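PDB 6U83: outer membrane associated protein from Francisella tularensis subsp. tularensis, which probably helps anchor the outer membrane to peptidoglycan through its OmpA-like domain, and may also have porin activity. Local coordinates for residues K97-Q102 with N159-A164; A65-T70 with Q114-K119. All coordinates share one frame; numbering follows the deposited sequence.

Interaction 1 (K97-Q102 with N159-A164); sequences KGYASQ and NQRVEA. With DAL (D-alanine), chain D.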
loop_
_atom_site.group_PDB
_atom_site.type_symbol
_atom_site.label_atom_id
_atom_site.label_comp_id
_atom_site.label_asym_id
_atom_site.label_seq_id
_atom_site.Cartn_x
_atom_site.Cartn_y
_atom_site.Cartn_z
ATOM N N LYS A 97 4.705 2.680 3.973
ATOM C CA LYS A 97 4.772 2.337 5.392
ATOM C C LYS A 97 4.747 0.822 5.567
ATOM O O LYS A 97 3.821 0.156 5.099
ATOM C CB LYS A 97 3.609 2.972 6.150
ATOM C CG LYS A 97 3.552 4.479 6.020
ATOM C CD LYS A 97 2.281 4.995 6.642
ATOM C CE LYS A 97 2.282 6.504 6.680
ATOM N NZ LYS A 97 1.039 7.041 7.309
ATOM N N GLY A 98 5.736 0.294 6.280
ATOM C CA GLY A 98 5.849 -1.123 6.539
ATOM C C GLY A 98 5.432 -1.482 7.957
ATOM O O GLY A 98 5.667 -0.727 8.891
ATOM N N TYR A 99 4.834 -2.660 8.113
ATOM C CA TYR A 99 4.355 -3.093 9.416
ATOM C C TYR A 99 4.711 -4.558 9.634
ATOM O O TYR A 99 5.100 -5.283 8.705
ATOM C CB TYR A 99 2.838 -2.897 9.555
ATOM C CG TYR A 99 2.387 -1.469 9.417
ATOM C CD1 TYR A 99 2.150 -0.688 10.543
ATOM C CD2 TYR A 99 2.204 -0.886 8.157
ATOM C CE1 TYR A 99 1.743 0.635 10.424
ATOM C CE2 TYR A 99 1.789 0.455 8.028
ATOM C CZ TYR A 99 1.566 1.199 9.171
ATOM O OH TYR A 99 1.160 2.507 9.085
ATOM N N ALA A 100 4.549 -4.991 10.884
ATOM C CA ALA A 100 4.809 -6.371 11.257
ATOM C C ALA A 100 3.712 -6.848 12.204
ATOM O O ALA A 100 2.947 -6.058 12.762
ATOM C CB ALA A 100 6.215 -6.522 11.885
ATOM N N SER A 101 3.614 -8.161 12.352
ATOM C CA SER A 101 2.771 -8.705 13.401
ATOM C C SER A 101 3.604 -8.880 14.664
ATOM O O SER A 101 4.827 -9.015 14.615
ATOM C CB SER A 101 2.171 -10.044 12.971
ATOM O OG SER A 101 3.189 -11.007 12.726
ATOM N N GLN A 102 2.943 -8.858 15.809
ATOM C CA GLN A 102 3.629 -9.154 17.065
ATOM C C GLN A 102 3.413 -10.629 17.353
ATOM O O GLN A 102 2.335 -11.033 17.791
ATOM C CB GLN A 102 3.128 -8.300 18.220
ATOM C CG GLN A 102 3.863 -8.656 19.501
ATOM C CD GLN A 102 3.386 -7.878 20.702
ATOM O OE1 GLN A 102 2.359 -7.208 20.650
ATOM N NE2 GLN A 102 4.130 -7.967 21.801
ATOM N N ASN A 159 -1.429 -8.291 9.731
ATOM C CA ASN A 159 -0.643 -7.132 10.137
ATOM C C ASN A 159 0.692 -7.051 9.403
ATOM O O ASN A 159 1.289 -5.970 9.333
ATOM C CB ASN A 159 -0.428 -7.171 11.646
ATOM C CG ASN A 159 -1.692 -6.874 12.407
ATOM O OD1 ASN A 159 -2.404 -5.930 12.079
ATOM N ND2 ASN A 159 -1.986 -7.678 13.420
ATOM N N GLN A 160 1.157 -8.171 8.853
ATOM C CA GLN A 160 2.418 -8.275 8.122
ATOM C C GLN A 160 2.232 -7.671 6.732
ATOM O O GLN A 160 1.839 -8.372 5.791
ATOM C CB GLN A 160 2.833 -9.741 8.043
ATOM C CG GLN A 160 3.053 -10.407 9.408
ATOM C CD GLN A 160 2.956 -11.938 9.343
ATOM O OE1 GLN A 160 3.054 -12.612 10.367
ATOM N NE2 GLN A 160 2.760 -12.485 8.138
ATOM N N ARG A 161 2.530 -6.367 6.587
ATOM C CA ARG A 161 2.047 -5.631 5.421
ATOM C C ARG A 161 2.795 -4.317 5.205
ATOM O O ARG A 161 3.471 -3.793 6.094
ATOM C CB ARG A 161 0.561 -5.314 5.557
ATOM C CG ARG A 161 0.331 -4.058 6.382
ATOM C CD ARG A 161 -0.898 -4.192 7.233
ATOM N NE ARG A 161 -1.263 -2.964 7.928
ATOM C CZ ARG A 161 -0.914 -2.710 9.191
ATOM N NH1 ARG A 161 -0.189 -3.599 9.867
ATOM N NH2 ARG A 161 -1.275 -1.568 9.779
ATOM N N VAL A 162 2.617 -3.777 3.996
ATOM C CA VAL A 162 3.015 -2.432 3.614
ATOM C C VAL A 162 1.772 -1.685 3.156
ATOM O O VAL A 162 0.934 -2.241 2.442
ATOM C CB VAL A 162 4.074 -2.456 2.493
ATOM C CG1 VAL A 162 4.092 -1.144 1.755
ATOM C CG2 VAL A 162 5.426 -2.702 3.072
ATOM N N GLU A 163 1.645 -0.428 3.570
ATOM C CA GLU A 163 0.508 0.408 3.212
ATOM C C GLU A 163 0.975 1.717 2.595
ATOM O O GLU A 163 2.037 2.245 2.945
ATOM C CB GLU A 163 -0.352 0.754 4.424
ATOM C CG GLU A 163 -0.905 -0.416 5.182
ATOM C CD GLU A 163 -1.852 0.052 6.258
ATOM O OE1 GLU A 163 -1.897 1.285 6.509
ATOM O OE2 GLU A 163 -2.550 -0.803 6.843
ATOM N N ALA A 164 0.139 2.259 1.710
ATOM C CA ALA A 164 0.347 3.583 1.137
ATOM C C ALA A 164 -0.975 4.077 0.569
ATOM O O ALA A 164 -1.818 3.275 0.159
ATOM C CB ALA A 164 1.412 3.563 0.042
HETATM N N DAL D . 6.257 -10.640 13.363
HETATM C CA DAL D . 6.414 -11.486 12.189
HETATM C CB DAL D . 7.799 -12.153 12.190
HETATM C C DAL D . 6.183 -10.729 10.882
HETATM O O DAL D . 6.429 -11.300 9.817
HETATM O OXT DAL D . 5.756 -9.559 10.854
#
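Asn159 rests its CB against Ala100 O and Ser101 CA, where the antiparallel strands 94-98 and 161-172 of the OmpA-like domain run out into loops beside a bound D-alanine. Its amide turns elsewhere, with OD1 taking a hydrogen bond from Leu149 N. In Gln160, which comes next, a chi1 of -60° sets CG anti to the carbonyl carbon, 3.2 Å from DAL OXT; Gln160 OE1 lies 2.9 Å from Ser101 OG. The hydroxyl donates in the plane of the amide carbonyl, on a lone pair, and Gln160 NE2 bonds to Phe64 O. Ser101 N grips the ligand too, reaching DAL OXT at 3.0 Å. Arg161 then lays its guanidinium flat on the Tyr99 ring, centres 3.9 Å apart and planes 21° apart, a stacked cation-pi pair with NH2 above the ring centre. Three in-chain acceptors hold that plate: Asn159 O takes NH1, Asp147 O takes NH2, and Glu163 OE2 receives Arg161 NE at 2.7 Å in a salt bridge. Val162 faces Gly98 as a non-hydrogen-bonded pair, its CG2 3.8 Å from Gly98 CA. Glu163 and Lys97 close the register as a hydrogen-bonded pair, with Glu163 N to Lys97 O at 2.7 Å, while Glu163 CG sits 4.0 Å from Tyr99 CE2, obliquely to the ring.

Interaction 2 (A65-T70 with Q114-K119); sequences AYDKAT and QKLSEK. With DAL (D-alanine), chain D.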
loop_
_atom_site.group_PDB
_atom_site.type_symbol
_atom_site.label_atom_id
_atom_site.label_comp_id
_atom_site.label_asym_id
_atom_site.label_seq_id
_atom_site.Cartn_x
_atom_site.Cartn_y
_atom_site.Cartn_z
ATOM N N ALA A 65 4.329 -12.947 3.801
ATOM C CA ALA A 65 4.393 -14.144 4.624
ATOM C C ALA A 65 5.251 -13.908 5.876
ATOM O O ALA A 65 6.032 -12.951 5.977
ATOM C CB ALA A 65 4.960 -15.317 3.823
ATOM N N TYR A 66 5.106 -14.819 6.830
ATOM C CA TYR A 66 5.723 -14.671 8.135
ATOM C C TYR A 66 7.244 -14.556 8.019
ATOM O O TYR A 66 7.903 -15.404 7.408
ATOM C CB TYR A 66 5.314 -15.871 8.997
ATOM C CG TYR A 66 5.985 -15.927 10.343
ATOM C CD1 TYR A 66 5.512 -15.166 11.399
ATOM C CD2 TYR A 66 7.108 -16.724 10.554
ATOM C CE1 TYR A 66 6.113 -15.210 12.630
ATOM C CE2 TYR A 66 7.733 -16.773 11.792
ATOM C CZ TYR A 66 7.233 -16.003 12.826
ATOM O OH TYR A 66 7.835 -16.036 14.066
ATOM N N ASP A 67 7.802 -13.482 8.584
ATOM C CA ASP A 67 9.243 -13.231 8.673
ATOM C C ASP A 67 9.873 -12.926 7.319
ATOM O O ASP A 67 11.109 -12.952 7.192
ATOM C CB ASP A 67 9.976 -14.410 9.324
ATOM C CG ASP A 67 11.220 -13.994 10.088
ATOM O OD1 ASP A 67 11.378 -12.792 10.397
ATOM O OD2 ASP A 67 12.049 -14.889 10.379
ATOM N N LYS A 68 9.064 -12.645 6.299
ATOM C CA LYS A 68 9.545 -12.402 4.949
ATOM C C LYS A 68 9.396 -10.936 4.577
ATOM O O LYS A 68 8.441 -10.261 4.983
ATOM C CB LYS A 68 8.784 -13.260 3.935
ATOM C CG LYS A 68 9.080 -14.742 4.077
ATOM C CD LYS A 68 10.498 -15.069 3.648
ATOM C CE LYS A 68 10.791 -16.547 3.826
ATOM N NZ LYS A 68 11.988 -16.959 3.059
ATOM N N ALA A 69 10.345 -10.451 3.783
ATOM C CA ALA A 69 10.237 -9.127 3.180
ATOM C C ALA A 69 10.183 -9.217 1.661
ATOM O O ALA A 69 10.358 -8.197 0.976
ATOM C CB ALA A 69 11.399 -8.228 3.612
ATOM N N THR A 70 9.972 -10.417 1.136
ATOM C CA THR A 70 9.863 -10.668 -0.290
ATOM C C THR A 70 8.436 -10.449 -0.773
ATOM O O THR A 70 7.477 -10.790 -0.078
ATOM C CB THR A 70 10.272 -12.111 -0.570
ATOM O OG1 THR A 70 11.546 -12.360 0.034
ATOM C CG2 THR A 70 10.344 -12.364 -2.053
ATOM N N GLN A 114 10.724 -4.030 13.917
ATOM C CA GLN A 114 10.940 -2.722 13.320
ATOM C C GLN A 114 11.819 -2.838 12.080
ATOM O O GLN A 114 11.529 -2.244 11.033
ATOM C CB GLN A 114 11.584 -1.787 14.353
ATOM C CG GLN A 114 12.090 -0.473 13.800
ATOM C CD GLN A 114 10.969 0.491 13.471
ATOM O OE1 GLN A 114 9.951 0.543 14.167
ATOM N NE2 GLN A 114 11.150 1.266 12.405
ATOM N N LYS A 115 12.917 -3.581 12.188
ATOM C CA LYS A 115 13.803 -3.722 11.041
ATOM C C LYS A 115 13.091 -4.476 9.928
ATOM O O LYS A 115 13.139 -4.076 8.759
ATOM C CB LYS A 115 15.093 -4.429 11.458
ATOM C CG LYS A 115 16.354 -3.615 11.223
ATOM C CD LYS A 115 16.293 -2.263 11.919
ATOM C CE LYS A 115 17.435 -1.334 11.485
ATOM N NZ LYS A 115 17.121 0.082 11.843
ATOM N N LEU A 116 12.406 -5.559 10.289
ATOM C CA LEU A 116 11.625 -6.315 9.323
ATOM C C LEU A 116 10.688 -5.399 8.554
ATOM O O LEU A 116 10.673 -5.399 7.316
ATOM C CB LEU A 116 10.866 -7.412 10.062
ATOM C CG LEU A 116 9.928 -8.272 9.240
ATOM C CD1 LEU A 116 10.626 -8.781 7.978
ATOM C CD2 LEU A 116 9.417 -9.411 10.127
ATOM N N SER A 117 9.961 -4.543 9.273
ATOM C CA SER A 117 8.983 -3.686 8.613
ATOM C C SER A 117 9.654 -2.680 7.691
ATOM O O SER A 117 9.119 -2.353 6.624
ATOM C CB SER A 117 8.139 -2.963 9.652
ATOM O OG SER A 117 8.921 -1.967 10.268
ATOM N N GLU A 118 10.804 -2.155 8.105
ATOM C CA GLU A 118 11.597 -1.298 7.234
ATOM C C GLU A 118 12.004 -2.032 5.967
ATOM O O GLU A 118 11.980 -1.455 4.875
ATOM C CB GLU A 118 12.848 -0.804 7.968
ATOM C CG GLU A 118 12.577 0.131 9.132
ATOM C CD GLU A 118 13.845 0.519 9.891
ATOM O OE1 GLU A 118 14.812 0.986 9.259
ATOM O OE2 GLU A 118 13.886 0.348 11.126
ATOM N N LYS A 119 12.411 -3.296 6.102
ATOM C CA LYS A 119 12.797 -4.095 4.948
ATOM C C LYS A 119 11.618 -4.321 4.019
ATOM O O LYS A 119 11.802 -4.415 2.800
ATOM C CB LYS A 119 13.349 -5.448 5.396
ATOM C CG LYS A 119 14.712 -5.443 6.114
ATOM C CD LYS A 119 15.069 -6.895 6.509
ATOM C CE LYS A 119 16.471 -7.027 7.026
ATOM N NZ LYS A 119 16.737 -8.457 7.430
HETATM N N DAL D . 6.257 -10.640 13.363
HETATM C CA DAL D . 6.414 -11.486 12.189
HETATM C CB DAL D . 7.799 -12.153 12.190
HETATM C C DAL D . 6.183 -10.729 10.882
HETATM O O DAL D . 6.429 -11.300 9.817
HETATM O OXT DAL D . 5.756 -9.559 10.854
#
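Ala69 and Lys119 meet methyl to methylene, CB to CB at 3.8 Å, at the closest backbone approach of the 65-70 loop to the helix. Beyond CB the extended lysine chain leads away from the loop, and its NZ is bonded to a pentaethylene glycol probably carried over from crystallisation. Leu116, one turn earlier, supplies the remaining van der Waals contacts. Its CG is anti to the backbone N (chi1 177°), and the two methyls beyond it do different jobs: Leu116 CD1 lies 4.0 Å from Lys68 O and more loosely beside Ala69 CB, while Leu116 CD2 comes 3.9 Å from Asp67 OD1 and 3.5 Å from DAL O. Asp67 and Leu116 cross at about a right angle.

No hydrogen bond links the loop directly to residues 114-119. The polar tie to helix 110-130 comes from either side of that span: Tyr112 OH bonds to Asp67 OD1, and Arg120 NE to Lys68 O. Asn113, Leu116, Ser117 and Arg120 spell the NxxLSxxR pattern familiar from OmpA-like domains, which bind peptidoglycan.

On the loop side the ligand meets a type II beta turn running from Ala65 to Lys68. Asp67 takes a positive phi of 69° there, and its backbone N donates to DAL O; this Asp67 N to DAL O bond is 2.9 Å long and nearly straight at 166°. Tyr66 CE1 touches the D-alanine methyl, DAL CB, at 3.5 Å, the methyl lying obliquely to the ring, and Tyr66 OH hydrogen-bonds a HEPES molecule probably from the crystallisation liquor.

Interaction 1 is a buried strand pairing near the centre of the chain, whereas interaction 2 is a smaller surface contact between a loop and helix 110-130. The first relies on backbone hydrogen bonds and a cation-pi stack, with a salt bridge inside 159-164 bracing the arginine; the second has only van der Waals contact between its segments. Their centres are 8 Å apart, and they join where Gly98 O packs on Ser117 CB, on the helix that follows strand 94-98. Both touch the D-alanine carboxylate: 97-102 reaches OXT and 65-70 reaches O through backbone N-H groups. Arg120 and Asn113, also from the helix, add further bonds to the ligand.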